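Local coordinates for putative uncharacterized protein (Staphylococcus aureus subsp. aureus Mu50, PDB 3FYM), which is of unknown function but probably binds DNA through a helix-turn-helix domain at the soluble N-terminal end of a putative membrane protein, at residues E6-R11 and R55-V60; G10-E13 and T18-E21; R30-H35 and D42-K47; Y49-I54 and Q67-H72. One frame throughout, in Å; residues are numbered along the deposited sequence.

Interaction 1 of 4, residues E6-R11 and R55-V60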
loop_
_atom_site.group_PDB
_atom_site.type_symbol
_atom_site.label_atom_id
_atom_site.label_comp_id
_atom_site.label_asym_id
_atom_site.label_seq_id
_atom_site.Cartn_x
_atom_site.Cartn_y
_atom_site.Cartn_z
ATOM N N GLU A 6 5.424 -4.138 5.103
ATOM C CA GLU A 6 6.462 -5.129 4.998
ATOM C C GLU A 6 6.029 -6.247 4.089
ATOM O O GLU A 6 6.851 -6.762 3.303
ATOM C CB GLU A 6 6.832 -5.709 6.372
ATOM C CG GLU A 6 7.545 -4.735 7.271
ATOM C CD GLU A 6 7.614 -5.112 8.737
ATOM O OE1 GLU A 6 6.957 -6.036 9.234
ATOM O OE2 GLU A 6 8.372 -4.410 9.414
ATOM N N ALA A 7 4.762 -6.653 4.161
ATOM C CA ALA A 7 4.271 -7.689 3.238
ATOM C C ALA A 7 4.397 -7.209 1.805
ATOM O O ALA A 7 4.831 -7.928 0.901
ATOM C CB ALA A 7 2.850 -8.083 3.570
ATOM N N LEU A 8 3.939 -5.974 1.540
ATOM C CA LEU A 8 3.991 -5.408 0.201
ATOM C C LEU A 8 5.422 -5.247 -0.297
ATOM O O LEU A 8 5.770 -5.666 -1.393
ATOM C CB LEU A 8 3.241 -4.050 0.168
ATOM C CG LEU A 8 1.727 -4.154 0.335
ATOM C CD1 LEU A 8 1.178 -2.770 0.599
ATOM C CD2 LEU A 8 1.069 -4.788 -0.893
ATOM N N LYS A 9 6.248 -4.631 0.531
ATOM C CA LYS A 9 7.669 -4.396 0.165
ATOM C C LYS A 9 8.377 -5.708 -0.089
ATOM O O LYS A 9 9.176 -5.811 -1.013
ATOM C CB LYS A 9 8.358 -3.583 1.240
ATOM C CG LYS A 9 9.800 -3.189 0.916
ATOM C CD LYS A 9 10.429 -2.344 1.983
ATOM C CE LYS A 9 11.810 -1.850 1.617
ATOM N NZ LYS A 9 12.307 -0.931 2.664
ATOM N N GLY A 10 8.154 -6.703 0.758
ATOM C CA GLY A 10 8.780 -7.976 0.602
ATOM C C GLY A 10 8.472 -8.558 -0.759
ATOM O O GLY A 10 9.329 -9.104 -1.483
ATOM N N ARG A 11 7.195 -8.530 -1.164
ATOM C CA ARG A 11 6.789 -9.005 -2.445
ATOM C C ARG A 11 7.430 -8.218 -3.587
ATOM O O ARG A 11 7.914 -8.811 -4.557
ATOM C CB ARG A 11 5.273 -8.970 -2.574
ATOM C CG ARG A 11 4.730 -9.378 -3.928
ATOM C CD ARG A 11 5.052 -10.798 -4.315
ATOM N NE ARG A 11 4.428 -11.062 -5.638
ATOM C CZ ARG A 11 4.505 -12.191 -6.330
ATOM N NH1 ARG A 11 5.217 -13.197 -5.821
ATOM N NH2 ARG A 11 3.914 -12.291 -7.513
ATOM N N ARG A 55 -4.471 -1.324 -2.099
ATOM C CA ARG A 55 -5.157 -2.146 -3.092
ATOM C C ARG A 55 -4.472 -2.083 -4.455
ATOM O O ARG A 55 -4.275 -3.117 -5.109
ATOM C CB ARG A 55 -6.613 -1.703 -3.195
ATOM C CG ARG A 55 -7.464 -2.421 -4.160
ATOM C CD ARG A 55 -8.923 -1.943 -4.113
ATOM N NE ARG A 55 -9.478 -2.146 -2.748
ATOM C CZ ARG A 55 -9.890 -3.331 -2.301
ATOM N NH1 ARG A 55 -10.306 -3.426 -1.079
ATOM N NH2 ARG A 55 -9.871 -4.387 -3.076
ATOM N N LYS A 56 -4.109 -0.883 -4.888
ATOM C CA LYS A 56 -3.475 -0.764 -6.188
ATOM C C LYS A 56 -2.095 -1.403 -6.174
ATOM O O LYS A 56 -1.706 -2.088 -7.121
ATOM C CB LYS A 56 -3.423 0.713 -6.578
ATOM C CG LYS A 56 -2.887 0.904 -7.979
ATOM C CD LYS A 56 -3.705 0.203 -9.044
ATOM C CE LYS A 56 -3.208 0.482 -10.449
ATOM N NZ LYS A 56 -4.208 -0.019 -11.439
ATOM N N TYR A 57 -1.318 -1.160 -5.111
ATOM C CA TYR A 57 -0.018 -1.805 -4.944
ATOM C C TYR A 57 -0.186 -3.312 -5.031
ATOM O O TYR A 57 0.477 -4.004 -5.824
ATOM C CB TYR A 57 0.607 -1.272 -3.672
ATOM C CG TYR A 57 2.016 -1.610 -3.332
ATOM C CD1 TYR A 57 2.686 -2.769 -3.727
ATOM C CD2 TYR A 57 2.741 -0.750 -2.516
ATOM C CE1 TYR A 57 3.949 -3.056 -3.381
ATOM C CE2 TYR A 57 4.053 -1.021 -2.134
ATOM C CZ TYR A 57 4.661 -2.171 -2.550
ATOM O OH TYR A 57 5.929 -2.506 -2.244
ATOM N N ALA A 58 -1.045 -3.851 -4.159
ATOM C CA ALA A 58 -1.265 -5.299 -4.091
ATOM C C ALA A 58 -1.598 -5.859 -5.453
ATOM O O ALA A 58 -1.089 -6.888 -5.888
ATOM C CB ALA A 58 -2.336 -5.619 -3.064
ATOM N N SER A 59 -2.523 -5.207 -6.165
ATOM C CA SER A 59 -2.944 -5.753 -7.455
ATOM C C SER A 59 -1.791 -5.792 -8.424
ATOM O O SER A 59 -1.607 -6.787 -9.146
ATOM C CB SER A 59 -4.139 -4.943 -7.979
ATOM O OG SER A 59 -3.722 -3.695 -8.474
ATOM N N VAL A 60 -0.920 -4.766 -8.475
ATOM C CA VAL A 60 0.217 -4.781 -9.368
ATOM C C VAL A 60 1.192 -5.909 -9.066
ATOM O O VAL A 60 1.802 -6.475 -10.000
ATOM C CB VAL A 60 0.936 -3.395 -9.331
ATOM C CG1 VAL A 60 2.310 -3.474 -9.970
ATOM C CG2 VAL A 60 0.053 -2.389 -10.037
#

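Interaction 2 of 4, residues G10-E13 and T18-E21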
loop_
_atom_site.group_PDB
_atom_site.type_symbol
_atom_site.label_atom_id
_atom_site.label_comp_id
_atom_site.label_asym_id
_atom_site.label_seq_id
_atom_site.Cartn_x
_atom_site.Cartn_y
_atom_site.Cartn_z
ATOM N N GLY A 10 8.154 -6.703 0.758
ATOM C CA GLY A 10 8.780 -7.976 0.602
ATOM C C GLY A 10 8.472 -8.558 -0.759
ATOM O O GLY A 10 9.329 -9.104 -1.483
ATOM N N ARG A 11 7.195 -8.530 -1.164
ATOM C CA ARG A 11 6.789 -9.005 -2.445
ATOM C C ARG A 11 7.430 -8.218 -3.587
ATOM O O ARG A 11 7.914 -8.811 -4.557
ATOM C CB ARG A 11 5.273 -8.970 -2.574
ATOM C CG ARG A 11 4.730 -9.378 -3.928
ATOM C CD ARG A 11 5.052 -10.798 -4.315
ATOM N NE ARG A 11 4.428 -11.062 -5.638
ATOM C CZ ARG A 11 4.505 -12.191 -6.330
ATOM N NH1 ARG A 11 5.217 -13.197 -5.821
ATOM N NH2 ARG A 11 3.914 -12.291 -7.513
ATOM N N ARG A 12 7.444 -6.901 -3.475
ATOM C CA ARG A 12 8.093 -6.066 -4.467
ATOM C C ARG A 12 9.559 -6.490 -4.635
ATOM O O ARG A 12 10.042 -6.619 -5.758
ATOM C CB ARG A 12 8.011 -4.590 -4.075
ATOM C CG ARG A 12 8.704 -3.682 -5.111
ATOM C CD ARG A 12 8.661 -2.232 -4.679
ATOM N NE ARG A 12 9.287 -1.787 -3.498
ATOM C CZ ARG A 12 10.599 -1.638 -3.264
ATOM N NH1 ARG A 12 10.985 -1.104 -2.099
ATOM N NH2 ARG A 12 11.470 -1.996 -4.183
ATOM N N GLU A 13 10.231 -6.734 -3.512
ATOM C CA GLU A 13 11.656 -7.064 -3.561
ATOM C C GLU A 13 11.820 -8.455 -4.157
ATOM O O GLU A 13 12.750 -8.628 -4.954
ATOM C CB GLU A 13 12.266 -6.904 -2.207
ATOM C CG GLU A 13 12.374 -5.484 -1.689
ATOM C CD GLU A 13 13.048 -5.407 -0.344
ATOM O OE1 GLU A 13 12.423 -5.849 0.636
ATOM O OE2 GLU A 13 14.161 -4.873 -0.305
ATOM N N THR A 18 11.643 -2.297 -8.824
ATOM C CA THR A 18 12.074 -1.051 -8.139
ATOM C C THR A 18 10.840 -0.185 -7.829
ATOM O O THR A 18 9.750 -0.364 -8.364
ATOM C CB THR A 18 13.085 -0.274 -8.918
ATOM O OG1 THR A 18 12.383 0.048 -10.101
ATOM C CG2 THR A 18 14.281 -0.986 -9.444
ATOM N N LEU A 19 11.044 0.760 -6.918
ATOM C CA LEU A 19 10.046 1.793 -6.626
ATOM C C LEU A 19 9.681 2.581 -7.857
ATOM O O LEU A 19 8.541 2.921 -8.044
ATOM C CB LEU A 19 10.482 2.696 -5.506
ATOM C CG LEU A 19 10.473 2.068 -4.123
ATOM C CD1 LEU A 19 11.300 2.930 -3.192
ATOM C CD2 LEU A 19 9.064 1.880 -3.620
ATOM N N THR A 20 10.703 2.833 -8.705
ATOM C CA THR A 20 10.381 3.546 -9.938
ATOM C C THR A 20 9.374 2.849 -10.818
ATOM O O THR A 20 8.409 3.361 -11.352
ATOM C CB THR A 20 11.698 3.811 -10.744
ATOM O OG1 THR A 20 12.618 4.513 -9.936
ATOM C CG2 THR A 20 11.399 4.598 -12.004
ATOM N N GLU A 21 9.500 1.601 -11.068
ATOM C CA GLU A 21 8.670 0.673 -11.751
ATOM C C GLU A 21 7.288 0.625 -11.070
ATOM O O GLU A 21 6.284 0.713 -11.749
ATOM C CB GLU A 21 9.283 -0.738 -11.845
#

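Interaction 3 of 4, residues R30-H35 and D42-K47. With ZN (zinc ion), chain B.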
loop_
_atom_site.group_PDB
_atom_site.type_symbol
_atom_site.label_atom_id
_atom_site.label_comp_id
_atom_site.label_asym_id
_atom_site.label_seq_id
_atom_site.Cartn_x
_atom_site.Cartn_y
_atom_site.Cartn_z
ATOM N N ARG A 30 6.304 7.775 -5.658
ATOM C CA ARG A 30 7.244 6.977 -4.863
ATOM C C ARG A 30 7.219 7.387 -3.409
ATOM O O ARG A 30 7.340 6.520 -2.562
ATOM C CB ARG A 30 8.704 6.905 -5.392
ATOM C CG ARG A 30 9.438 8.149 -5.273
ATOM C CD ARG A 30 10.787 8.048 -5.878
ATOM N NE ARG A 30 11.753 7.024 -5.473
ATOM C CZ ARG A 30 12.199 6.004 -6.189
ATOM N NH1 ARG A 30 11.710 5.742 -7.370
ATOM N NH2 ARG A 30 13.143 5.196 -5.658
ATOM N N GLU A 31 7.112 8.680 -3.108
ATOM C CA GLU A 31 7.060 9.097 -1.704
ATOM C C GLU A 31 5.976 8.357 -0.969
ATOM O O GLU A 31 6.143 7.930 0.179
ATOM C CB GLU A 31 6.821 10.605 -1.627
ATOM C CG GLU A 31 6.587 11.133 -0.238
ATOM C CD GLU A 31 6.147 12.565 -0.129
ATOM O OE1 GLU A 31 6.095 13.256 -1.159
ATOM O OE2 GLU A 31 5.813 13.034 0.985
ATOM N N MET A 32 4.805 8.269 -1.586
ATOM C CA MET A 32 3.660 7.656 -0.961
ATOM C C MET A 32 3.798 6.146 -0.895
ATOM O O MET A 32 3.401 5.532 0.088
ATOM C CB MET A 32 2.363 8.079 -1.659
ATOM C CG MET A 32 2.208 9.574 -1.780
ATOM S SD MET A 32 2.383 10.412 -0.189
ATOM C CE MET A 32 2.615 12.114 -0.769
ATOM N N LEU A 33 4.384 5.532 -1.932
ATOM C CA LEU A 33 4.679 4.104 -1.872
ATOM C C LEU A 33 5.605 3.801 -0.693
ATOM O O LEU A 33 5.385 2.803 0.008
ATOM C CB LEU A 33 5.328 3.624 -3.194
ATOM C CG LEU A 33 4.400 3.697 -4.414
ATOM C CD1 LEU A 33 5.175 3.445 -5.708
ATOM C CD2 LEU A 33 3.237 2.706 -4.320
ATOM N N VAL A 34 6.643 4.592 -0.479
ATOM C CA VAL A 34 7.534 4.380 0.666
ATOM C C VAL A 34 6.816 4.568 1.949
ATOM O O VAL A 34 6.996 3.820 2.906
ATOM C CB VAL A 34 8.793 5.248 0.510
ATOM C CG1 VAL A 34 9.651 5.181 1.778
ATOM C CG2 VAL A 34 9.617 4.790 -0.704
ATOM N N HIS A 35 5.936 5.610 2.038
ATOM C CA HIS A 35 5.118 5.732 3.256
ATOM C C HIS A 35 4.295 4.466 3.495
ATOM O O HIS A 35 4.270 3.967 4.637
ATOM C CB HIS A 35 4.226 6.952 3.236
ATOM C CG HIS A 35 4.906 8.272 3.314
ATOM N ND1 HIS A 35 5.966 8.499 4.171
ATOM C CD2 HIS A 35 4.697 9.430 2.712
ATOM C CE1 HIS A 35 6.349 9.770 4.023
ATOM N NE2 HIS A 35 5.587 10.404 3.135
ATOM N N ASP A 42 -0.123 8.239 8.370
ATOM C CA ASP A 42 -0.383 9.634 8.732
ATOM C C ASP A 42 0.463 10.618 7.914
ATOM O O ASP A 42 0.229 11.823 8.020
ATOM C CB ASP A 42 -0.151 9.881 10.216
ATOM C CG ASP A 42 1.154 9.466 10.741
ATOM O OD1 ASP A 42 2.045 9.037 10.015
ATOM O OD2 ASP A 42 1.330 9.468 11.975
ATOM N N GLN A 43 1.392 10.131 7.118
ATOM C CA GLN A 43 2.176 10.990 6.239
ATOM C C GLN A 43 1.559 11.051 4.832
ATOM O O GLN A 43 2.094 11.760 3.966
ATOM C CB GLN A 43 3.620 10.523 6.225
ATOM C CG GLN A 43 4.221 10.529 7.616
ATOM C CD GLN A 43 5.709 10.302 7.641
ATOM O OE1 GLN A 43 6.199 9.636 8.575
ATOM N NE2 GLN A 43 6.453 10.911 6.766
ATOM N N LEU A 44 0.452 10.367 4.583
ATOM C CA LEU A 44 -0.259 10.536 3.336
ATOM C C LEU A 44 -1.067 11.832 3.398
ATOM O O LEU A 44 -1.748 12.071 4.396
ATOM C CB LEU A 44 -1.181 9.365 3.102
ATOM C CG LEU A 44 -0.499 7.983 3.019
ATOM C CD1 LEU A 44 -1.565 6.911 2.936
ATOM C CD2 LEU A 44 0.526 7.903 1.901
ATOM N N PRO A 45 -1.069 12.643 2.353
ATOM C CA PRO A 45 -1.886 13.871 2.404
ATOM C C PRO A 45 -3.353 13.601 2.692
ATOM O O PRO A 45 -3.968 14.376 3.430
ATOM C CB PRO A 45 -1.656 14.476 1.024
ATOM C CG PRO A 45 -0.262 14.063 0.694
ATOM C CD PRO A 45 -0.189 12.624 1.170
ATOM N N ASN A 46 -3.901 12.542 2.101
ATOM C CA ASN A 46 -5.261 12.115 2.388
ATOM C C ASN A 46 -5.205 10.689 2.876
ATOM O O ASN A 46 -5.097 9.739 2.088
ATOM C CB ASN A 46 -6.180 12.256 1.186
ATOM C CG ASN A 46 -7.613 12.031 1.575
ATOM O OD1 ASN A 46 -7.899 11.441 2.622
ATOM N ND2 ASN A 46 -8.548 12.534 0.759
ATOM N N LYS A 47 -5.233 10.512 4.196
ATOM C CA LYS A 47 -5.129 9.207 4.817
ATOM C C LYS A 47 -6.273 8.314 4.452
ATOM O O LYS A 47 -6.189 7.084 4.539
ATOM C CB LYS A 47 -4.996 9.402 6.309
ATOM C CG LYS A 47 -4.667 8.140 7.104
ATOM C CD LYS A 47 -4.730 8.292 8.575
ATOM C CE LYS A 47 -4.160 9.280 9.353
ATOM N NZ LYS A 47 -4.630 9.018 10.771
HETATM ZN ZN ZN B . 5.744 12.335 2.768
HETATM O O HOH W 1 4.111 13.296 3.384
#

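Interaction 4 of 4, residues Y49-I54 and Q67-H72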
loop_
_atom_site.group_PDB
_atom_site.type_symbol
_atom_site.label_atom_id
_atom_site.label_comp_id
_atom_site.label_asym_id
_atom_site.label_seq_id
_atom_site.Cartn_x
_atom_site.Cartn_y
_atom_site.Cartn_z
ATOM N N TYR A 49 -7.187 7.576 1.646
ATOM C CA TYR A 49 -6.736 6.806 0.468
ATOM C C TYR A 49 -5.850 5.629 0.821
ATOM O O TYR A 49 -5.412 4.934 -0.073
ATOM C CB TYR A 49 -6.031 7.735 -0.535
ATOM C CG TYR A 49 -6.840 8.849 -1.101
ATOM C CD1 TYR A 49 -6.165 9.913 -1.734
ATOM C CD2 TYR A 49 -8.205 8.907 -1.023
ATOM C CE1 TYR A 49 -6.852 10.960 -2.269
ATOM C CE2 TYR A 49 -8.898 9.992 -1.584
ATOM C CZ TYR A 49 -8.220 11.005 -2.207
ATOM O OH TYR A 49 -8.880 12.103 -2.741
ATOM N N SER A 50 -5.562 5.436 2.116
ATOM C CA SER A 50 -4.639 4.354 2.501
ATOM C C SER A 50 -5.029 3.021 1.905
ATOM O O SER A 50 -4.186 2.317 1.303
ATOM C CB SER A 50 -4.560 4.246 4.020
ATOM O OG SER A 50 -3.999 5.341 4.663
ATOM N N GLU A 51 -6.274 2.616 2.099
ATOM C CA GLU A 51 -6.709 1.328 1.555
ATOM C C GLU A 51 -6.608 1.289 0.058
ATOM O O GLU A 51 -6.142 0.292 -0.511
ATOM C CB GLU A 51 -8.145 1.014 2.018
ATOM C CG GLU A 51 -8.587 -0.321 1.481
ATOM C CD GLU A 51 -9.921 -0.802 1.986
ATOM O OE1 GLU A 51 -10.500 -0.267 2.903
ATOM O OE2 GLU A 51 -10.384 -1.799 1.496
ATOM N N GLY A 52 -7.067 2.359 -0.630
ATOM C CA GLY A 52 -6.991 2.347 -2.068
ATOM C C GLY A 52 -5.559 2.263 -2.590
ATOM O O GLY A 52 -5.330 1.599 -3.622
ATOM N N PHE A 53 -4.631 2.903 -1.934
ATOM C CA PHE A 53 -3.216 2.782 -2.320
ATOM C C PHE A 53 -2.720 1.355 -2.117
ATOM O O PHE A 53 -2.017 0.795 -2.978
ATOM C CB PHE A 53 -2.342 3.744 -1.566
ATOM C CG PHE A 53 -2.494 5.190 -1.873
ATOM C CD1 PHE A 53 -2.063 6.150 -0.989
ATOM C CD2 PHE A 53 -3.022 5.640 -3.046
ATOM C CE1 PHE A 53 -2.063 7.493 -1.287
ATOM C CE2 PHE A 53 -3.025 7.007 -3.347
ATOM C CZ PHE A 53 -2.564 7.922 -2.457
ATOM N N ILE A 54 -3.016 0.776 -0.951
ATOM C CA ILE A 54 -2.632 -0.623 -0.692
ATOM C C ILE A 54 -3.216 -1.528 -1.754
ATOM O O ILE A 54 -2.548 -2.443 -2.229
ATOM C CB ILE A 54 -3.073 -1.022 0.728
ATOM C CG1 ILE A 54 -2.196 -0.345 1.792
ATOM C CG2 ILE A 54 -3.042 -2.535 0.921
ATOM C CD1 ILE A 54 -2.776 -0.399 3.179
ATOM N N GLN A 67 -8.084 -9.819 1.039
ATOM C CA GLN A 67 -7.684 -10.643 2.187
ATOM C C GLN A 67 -6.405 -10.095 2.809
ATOM O O GLN A 67 -6.213 -10.262 3.990
ATOM C CB GLN A 67 -7.670 -12.125 1.973
ATOM C CG GLN A 67 -6.475 -12.494 1.176
ATOM C CD GLN A 67 -6.447 -13.927 0.596
ATOM O OE1 GLN A 67 -7.447 -14.656 0.655
ATOM N NE2 GLN A 67 -5.391 -14.314 -0.058
ATOM N N LEU A 68 -5.521 -9.391 2.055
ATOM C CA LEU A 68 -4.386 -8.688 2.677
ATOM C C LEU A 68 -4.900 -7.626 3.625
ATOM O O LEU A 68 -4.432 -7.521 4.769
ATOM C CB LEU A 68 -3.532 -8.062 1.574
ATOM C CG LEU A 68 -2.318 -7.259 2.079
ATOM C CD1 LEU A 68 -1.238 -8.203 2.623
ATOM C CD2 LEU A 68 -1.745 -6.328 1.005
ATOM N N ILE A 69 -5.823 -6.800 3.148
ATOM C CA ILE A 69 -6.390 -5.721 3.962
ATOM C C ILE A 69 -7.040 -6.295 5.222
ATOM O O ILE A 69 -6.833 -5.804 6.324
ATOM C CB ILE A 69 -7.314 -4.848 3.100
ATOM C CG1 ILE A 69 -6.499 -4.097 2.038
ATOM C CG2 ILE A 69 -8.159 -3.914 3.955
ATOM C CD1 ILE A 69 -7.289 -3.693 0.829
ATOM N N GLN A 70 -7.825 -7.368 5.045
ATOM C CA GLN A 70 -8.482 -8.015 6.179
ATOM C C GLN A 70 -7.472 -8.526 7.215
ATOM O O GLN A 70 -7.690 -8.411 8.393
ATOM C CB GLN A 70 -9.320 -9.181 5.621
ATOM C CG GLN A 70 -10.037 -9.973 6.645
ATOM C CD GLN A 70 -10.841 -11.074 5.982
ATOM O OE1 GLN A 70 -12.098 -11.201 5.996
ATOM N NE2 GLN A 70 -10.062 -11.948 5.442
ATOM N N ALA A 71 -6.360 -9.086 6.754
ATOM C CA ALA A 71 -5.355 -9.637 7.670
ATOM C C ALA A 71 -4.619 -8.540 8.436
ATOM O O ALA A 71 -3.929 -8.819 9.406
ATOM C CB ALA A 71 -4.346 -10.469 6.879
ATOM N N HIS A 72 -4.661 -7.322 7.967
ATOM C CA HIS A 72 -3.940 -6.222 8.537
ATOM C C HIS A 72 -4.846 -5.045 8.909
ATOM O O HIS A 72 -4.365 -3.917 9.053
ATOM C CB HIS A 72 -2.841 -5.733 7.564
ATOM C CG HIS A 72 -1.792 -6.750 7.278
ATOM N ND1 HIS A 72 -0.710 -6.945 8.111
ATOM C CD2 HIS A 72 -1.690 -7.662 6.300
ATOM C CE1 HIS A 72 0.026 -7.932 7.611
ATOM N NE2 HIS A 72 -0.540 -8.384 6.527
#

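Interaction 1 of 4, residues E6-R11 and R55-V60
L8 and Y57 meet in the heart of the domain, the leucine laid flat against the tyrosine ring. Helices 4-14 and 50-60 run roughly alongside each other here, their short segments inclined by 32° with axes 10.4 Å apart at the closest. Across that gap side chains make the contact. Y57 does most of the bridging: its CG stands anti to the backbone N (chi1 -172°), which throws the ring away from its own helix and across to residue 8. L8 CB sits over one face, displaced toward the hydroxyl end, and makes a CH-pi contact 3.8 Å from the ring centroid. The leucine's branch covers the root of the ring, with CD1 coming to 4.0 Å from Y57 CD2 and CD2 to 3.8 Å from Y57 CD1. L8 is thus spread along the length of the ring, CB at the far end and the two methyls at the near end. Its CD2 also reaches past the ring to A58, lying 4.0 Å from A58 CA and against the CB methyl.

The phenol oxygen ends up beside the backbone of helix 4-14, 3.3 Å from L8 O, but its hydrogen bond is made with the carboxylate of E37. L22 and L33 touch the ring too, so Y57, on helix 50-60, packs against three other helices. The contact joins the first and fourth helices in the buried core of this all-helical helix-turn-helix domain.

Interaction 2 of 4, residues G10-E13 and T18-E21
R12 reaches from the first helix to the start of the second, where L19 lies under its guanidinium group. This is the lead-in to the helix-turn-helix: helix 19-26 would be the first helix of that motif, and R12 packs on L19 at its N-terminal end. Starting at the root, R12 CB packs against the hydroxyl of Y57. The chain then runs straight out, with CG anti to the backbone N and CD extended beyond it; it bends at chi3 (62°), and a further twist about CD-NE (chi4 73°) sets the guanidinium face to the leucine. NE meets L19 CD2 at 3.7 Å. CZ stands 3.8 Å from L19 CG, which lies over the centre of the planar group, and NH1 rests on the same CG and on CD2. The two side chains cross at about a right angle, with the leucine's CG and CD2 on the face. Against the opposite face, nearer its rim, comes E13 CG from the arginine's own helix. NH2 comes to 3.9 Å from L19 N and 4.1 Å from T18 CA.

The flat group is held by polar bonds as well: NE makes a salt bridge with E37, and NH2 donates to M17 O in the turn just ahead of T18. A buried positive charge is thereby matched by a carboxylate, which probably lowers the cost of burying it. T18 CB points away from helix 4-14, and the residue is the N-cap of helix 19-26; its OG1 takes a nearly straight (173°) but long and weak bond from E21 N, 3.4 Å away.

Interaction 3 of 4, residues R30-H35 and D42-K47
The imidazole of H35 lies face-on to Q43, whose CB is centred over the ring, 3.6 Å from its centroid. Helix 30-37 is probably the second helix of the helix-turn-helix, the position of the recognition helix in such motifs, and here the loop that follows it folds back along its flank. The glutamine chain crosses the ring at about a right angle, extending past CE1, while the opposite face is met near its rim by E31 O of the preceding turn. In the ring plane, at its edge, lies M32 SD. Both ring nitrogens are engaged, ND1 hydrogen-bonded to E40 and NE2 bound to the zinc ion, which holds the ring's rotation from two of its atoms.

M32 carries the other half of the contact. Its chain bends at chi2 (-53°) and thereby brings the sulfur alongside L44, sliding past it in the opposite sense with SD 3.8 Å from L44 CD2. Beyond it the terminal methyl butts against the proline, CE to P45 CD at 3.4 Å, tighter than normal carbon contact. L44 CD2 also touches H35 CB.

E31 and H35, one helical turn apart, present the metal with OE2 at 1.9 Å and NE2 at 2.0 Å. A water joins them in the zinc shell, and it ties in the loop: it donates to Q43 O over a short 2.6 Å.

Interaction 4 of 4, residues Y49-I54 and Q67-H72
I54 and I69 form the inner half of this contact, I69 and E51 the outer. On the buried side, I54 directs its CG2 methyl toward helix 65-71: CG1 lies beside the backbone N (chi1 -72°), which puts CG2 anti to it, on the side of L68 and I69. That methyl settles between two neighbours, 4.0 Å from I69 CG1 and an equal 4.0 Å from L68 CD2. The L68 side chain crosses it at about a right angle and goes on to meet V4 and L8 of the first helix, while I36 backs I54; the atoms that meet here are all hydrocarbon.

Helix 65-71 lies across the N-terminal part of helix 50-60, the short segments inclined at 132° with axes 11.0 Å apart. It is the fifth helix of the domain, packed on the helical body that carries the helix-turn-helix.

The outer half is partly open to solvent and mixed in character. E51 runs extended past I69, crossing it at about a right angle, and it is the aliphatic stem that touches, CG lying 3.7 Å from I69 CD1. The carboxylate follows along the isoleucine, OE2 coming within 3.9 Å of the CG2 methyl of I69, but its polar partner is R55, one turn on in its own helix, through a salt bridge with NH1. The R55 side chain also touches I69, at the CD1 methyl.

In the fold
From the N terminus, helix 4-14 supplies the first partner of two contacts. Interaction 2 closes first, a short loop joining that helix to the start of helix 19-26. Interaction 3 follows in series, folding the loop after helix 30-37 back onto it. Interaction 3 is nested in the much longer loop closed by interaction 1, which starts from the same stretch as interaction 2 and brings helix 50-60 beside helix 4-14. Interaction 4 crosses interaction 1 along the chain, carrying helix 65-71 back to the beginning of helix 50-60. L8 and L68 touch where interactions 1 and 4 meet, Y57 reaches L33 between interactions 1 and 3, and L19 packs on V34 between interactions 2 and 3.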